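Local coordinates for protein SdbC (Legionella pneumophila subsp. pneumophila, PDB 4KSN) that is an effector of unknown function from the Legionella pathogen, represented here by its C-terminal domain, which assembles with further copies of itself, at residues C31-D36 and M53-E58. The protein carries 1 engineered substitution. Sequence-based numbering, arbitrary orientation.
Sequences CKYLED and MPRPLE. Engineered in segment 53-58: Met53 (natural residue Leu).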
ATOM      1  N   CYS A  31      12.004 -14.255   4.710  1.00 25.59           N
ATOM      2  CA  CYS A  31      12.199 -12.981   4.069  1.00 26.32           C
ATOM      3  C   CYS A  31      10.872 -12.198   3.961  1.00 27.22           C
ATOM      4  O   CYS A  31       9.801 -12.777   3.685  1.00 27.99           O
ATOM      5  CB  CYS A  31      12.683 -13.158   2.646  1.00 25.64           C
ATOM      6  SG  CYS A  31      14.155 -14.250   2.583  1.00 29.66           S
ATOM      7  N   LYS A  32      10.995 -10.896   4.107  1.00 27.99           N
ATOM      8  CA  LYS A  32       9.969  -9.934   3.707  1.00 29.40           C
ATOM      9  C   LYS A  32      10.446  -9.237   2.424  1.00 28.61           C
ATOM     10  O   LYS A  32      11.488  -8.593   2.391  1.00 27.26           O
ATOM     11  CB  LYS A  32       9.760  -8.965   4.844  1.00 32.24           C
ATOM     12  CG  LYS A  32       8.936  -7.723   4.532  1.00 37.91           C
ATOM     13  CD  LYS A  32       7.478  -8.062   4.372  1.00 40.22           C
ATOM     14  CE  LYS A  32       6.600  -6.814   4.289  1.00 42.97           C
ATOM     15  NZ  LYS A  32       6.687  -6.231   2.913  1.00 43.92           N
ATOM     16  N   TYR A  33       9.623  -9.330   1.401  1.00 27.22           N
ATOM     17  CA  TYR A  33       9.846  -8.650   0.155  1.00 27.62           C
ATOM     18  C   TYR A  33       9.670  -7.149   0.245  1.00 30.68           C
ATOM     19  O   TYR A  33       8.708  -6.634   0.886  1.00 28.97           O
ATOM     20  CB  TYR A  33       8.966  -9.282  -0.927  1.00 30.05           C
ATOM     21  CG  TYR A  33       9.083  -8.649  -2.294  1.00 30.34           C
ATOM     22  CD1 TYR A  33      10.322  -8.559  -2.931  1.00 30.10           C
ATOM     23  CD2 TYR A  33       7.974  -8.189  -2.975  1.00 32.82           C
ATOM     24  CE1 TYR A  33      10.441  -8.030  -4.185  1.00 30.66           C
ATOM     25  CE2 TYR A  33       8.066  -7.632  -4.257  1.00 33.27           C
ATOM     26  CZ  TYR A  33       9.299  -7.509  -4.834  1.00 33.96           C
ATOM     27  OH  TYR A  33       9.443  -7.011  -6.107  1.00 34.09           O
ATOM     28  N   LEU A  34      10.642  -6.423  -0.293  1.00 29.33           N
ATOM     29  CA  LEU A  34      10.646  -5.002  -0.166  1.00 35.56           C
ATOM     30  C   LEU A  34       9.791  -4.460  -1.282  1.00 39.89           C
ATOM     31  O   LEU A  34      10.219  -4.369  -2.416  1.00 36.80           O
ATOM     32  CB  LEU A  34      12.034  -4.401  -0.268  1.00 37.40           C
ATOM     33  CG  LEU A  34      12.871  -4.680   0.951  1.00 37.36           C
ATOM     34  CD1 LEU A  34      14.227  -4.035   0.712  1.00 39.68           C
ATOM     35  CD2 LEU A  34      12.267  -4.135   2.233  1.00 43.15           C
ATOM     36  N   GLU A  35       8.566  -4.106  -0.972  1.00 43.51           N
ATOM     37  CA  GLU A  35       7.716  -3.551  -2.033  1.00 50.45           C
ATOM     38  C   GLU A  35       6.710  -2.619  -1.495  1.00 60.89           C
ATOM     39  O   GLU A  35       6.752  -2.258  -0.307  1.00 63.48           O
ATOM     40  CB  GLU A  35       6.955  -4.675  -2.686  1.00 54.05           C
ATOM     41  CG  GLU A  35       6.030  -5.425  -1.736  1.00 54.78           C
ATOM     42  CD  GLU A  35       5.108  -6.392  -2.477  1.00 59.60           C
ATOM     43  OE1 GLU A  35       4.897  -6.234  -3.706  1.00 57.07           O
ATOM     44  OE2 GLU A  35       4.611  -7.337  -1.835  1.00 63.99           O
ATOM     45  N   ASP A  36       5.789  -2.255  -2.395  1.00 73.98           N
ATOM     46  CA  ASP A  36       4.427  -1.856  -2.028  1.00 76.67           C
ATOM     47  C   ASP A  36       4.482  -0.391  -1.701  1.00 81.07           C
ATOM     48  O   ASP A  36       5.092   0.372  -2.452  1.00 77.08           O
ATOM     49  CB  ASP A  36       3.913  -2.729  -0.866  1.00 82.82           C
ATOM     50  CG  ASP A  36       2.411  -2.763  -0.743  1.00 84.19           C
ATOM     51  OD1 ASP A  36       1.754  -1.704  -0.532  1.00 93.18           O
ATOM     52  OD2 ASP A  36       1.891  -3.902  -0.815  1.00 84.20           O
HETATM   53  N   MSE A  53       2.607  -9.886 -14.321  1.00 41.66           N
HETATM   54  CA  MSE A  53       3.810 -10.610 -13.928  1.00 44.23           C
HETATM   55  C   MSE A  53       4.076 -10.313 -12.466  1.00 44.01           C
HETATM   56  O   MSE A  53       4.859  -9.418 -12.133  1.00 39.50           O
HETATM   57  CB  MSE A  53       5.031 -10.208 -14.730  1.00 46.22           C
HETATM   58  CG  MSE A  53       4.941 -10.671 -16.162  1.00 55.11           C
HETATM   59 SE   MSE A  53       6.529 -11.739 -16.524  0.65 80.78          SE
HETATM   60  CE  MSE A  53       7.873 -10.652 -15.719  1.00 45.00           C
ATOM     61  N   PRO A  54       3.404 -11.050 -11.566  1.00 44.86           N
ATOM     62  CA  PRO A  54       3.422 -10.721 -10.141  1.00 44.86           C
ATOM     63  C   PRO A  54       4.839 -10.679  -9.564  1.00 39.10           C
ATOM     64  O   PRO A  54       5.680 -11.449  -9.979  1.00 39.65           O
ATOM     65  CB  PRO A  54       2.636 -11.872  -9.509  1.00 46.60           C
ATOM     66  CG  PRO A  54       1.762 -12.376 -10.631  1.00 49.52           C
ATOM     67  CD  PRO A  54       2.668 -12.298 -11.823  1.00 47.40           C
ATOM     68  N   ARG A  55       5.064  -9.755  -8.653  1.00 39.78           N
ATOM     69  CA  ARG A  55       6.322  -9.613  -7.934  1.00 36.98           C
ATOM     70  C   ARG A  55       6.241 -10.357  -6.554  1.00 39.34           C
ATOM     71  O   ARG A  55       5.176 -10.422  -5.959  1.00 36.54           O
ATOM     72  CB  ARG A  55       6.566  -8.124  -7.716  1.00 39.33           C
ATOM     73  CG  ARG A  55       6.745  -7.308  -9.027  1.00 43.01           C
ATOM     74  CD  ARG A  55       7.725  -7.911 -10.003  1.00 43.46           C
ATOM     75  NE  ARG A  55       8.201  -6.898 -10.969  1.00 44.92           N
ATOM     76  CZ  ARG A  55       7.664  -6.671 -12.172  1.00 42.77           C
ATOM     77  NH1 ARG A  55       6.650  -7.397 -12.665  1.00 37.06           N
ATOM     78  NH2 ARG A  55       8.187  -5.707 -12.922  1.00 47.45           N
ATOM     79  N   PRO A  56       7.368 -10.871  -6.048  1.00 35.35           N
ATOM     80  CA  PRO A  56       8.669 -10.774  -6.662  1.00 34.20           C
ATOM     81  C   PRO A  56       8.758 -11.716  -7.828  1.00 38.23           C
ATOM     82  O   PRO A  56       8.128 -12.773  -7.821  1.00 37.23           O
ATOM     83  CB  PRO A  56       9.633 -11.232  -5.538  1.00 34.85           C
ATOM     84  CG  PRO A  56       8.813 -12.112  -4.676  1.00 34.19           C
ATOM     85  CD  PRO A  56       7.416 -11.561  -4.744  1.00 34.14           C
ATOM     86  N   LEU A  57       9.548 -11.335  -8.830  1.00 38.77           N
ATOM     87  CA  LEU A  57       9.788 -12.220  -9.923  1.00 39.34           C
ATOM     88  C   LEU A  57      10.695 -13.287  -9.371  1.00 42.68           C
ATOM     89  O   LEU A  57      11.512 -13.017  -8.496  1.00 43.59           O
ATOM     90  CB  LEU A  57      10.485 -11.496 -11.077  1.00 38.23           C
ATOM     91  CG  LEU A  57       9.688 -10.335 -11.669  1.00 41.04           C
ATOM     92  CD1 LEU A  57      10.541  -9.491 -12.603  1.00 43.10           C
ATOM     93  CD2 LEU A  57       8.434 -10.810 -12.371  1.00 40.86           C
ATOM     94  N   GLU A  58      10.602 -14.483  -9.934  1.00 43.44           N
ATOM     95  CA  GLU A  58      11.441 -15.599  -9.512  1.00 45.45           C
ATOM     96  C   GLU A  58      12.713 -15.703 -10.342  1.00 47.67           C
ATOM     97  O   GLU A  58      12.737 -15.324 -11.518  1.00 46.24           O
ATOM     98  CB  GLU A  58      10.633 -16.884  -9.650  1.00 50.74           C
ATOM     99  CG  GLU A  58       9.294 -16.817  -8.915  1.00 59.54           C
ATOM    100  CD  GLU A  58       8.806 -18.162  -8.400  1.00 64.70           C
ATOM    101  OE1 GLU A  58       7.839 -18.168  -7.606  1.00 65.44           O
ATOM    102  OE2 GLU A  58       9.379 -19.201  -8.783  1.00 72.54           O
TER
HETATM  103  O   HOH W   1       4.038  -8.673  -4.381  1.00 59.36           O
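Tyr33 lays one face of its ring against Pro56 in a CH-pi contact. It joins the end of strand 26-33, an outer strand of this chain's three-stranded antiparallel sheet, to the loop leading to strand 62-71. Pro56 CB stands 3.7 Å from the Tyr33 ring centroid, 16° off the ring normal. The proline follows a cis peptide bond, and its CD lies on the same side of the ring plane, 3.8 Å from Tyr33 CD2. CG of Tyr33 is anti to its own N (chi1 179°), which sends the ring out to the loop. Tyr15 of strand 10-20 touches both residues.

At the far end of the ring, Arg55 CB lies 3.5 Å from Tyr33 OH, in an oblique approach. The phenol hydroxyl itself is hydrogen-bonded to Glu27 of the second subunit, whose strand also extends the sheet beyond strand 26-33.

A water provides the polar link. It is hydrogen-bonded to Glu35 OE1 at 2.7 Å and to Arg55 O at 2.6 Å, and so bridges the two segments.

The Arg55 side chain bends at chi2 (-49°), and its guanidinium turns back to its own loop. Leu57 CD1 lies above one guanidinium face, near its rim. Arg55 NH1 has two hydrogen bonds. One goes to Ser43 O. The other goes to Met53 O at 2.8 Å, with that oxygen almost exactly in the guanidinium plane; Met53 is an engineered residue.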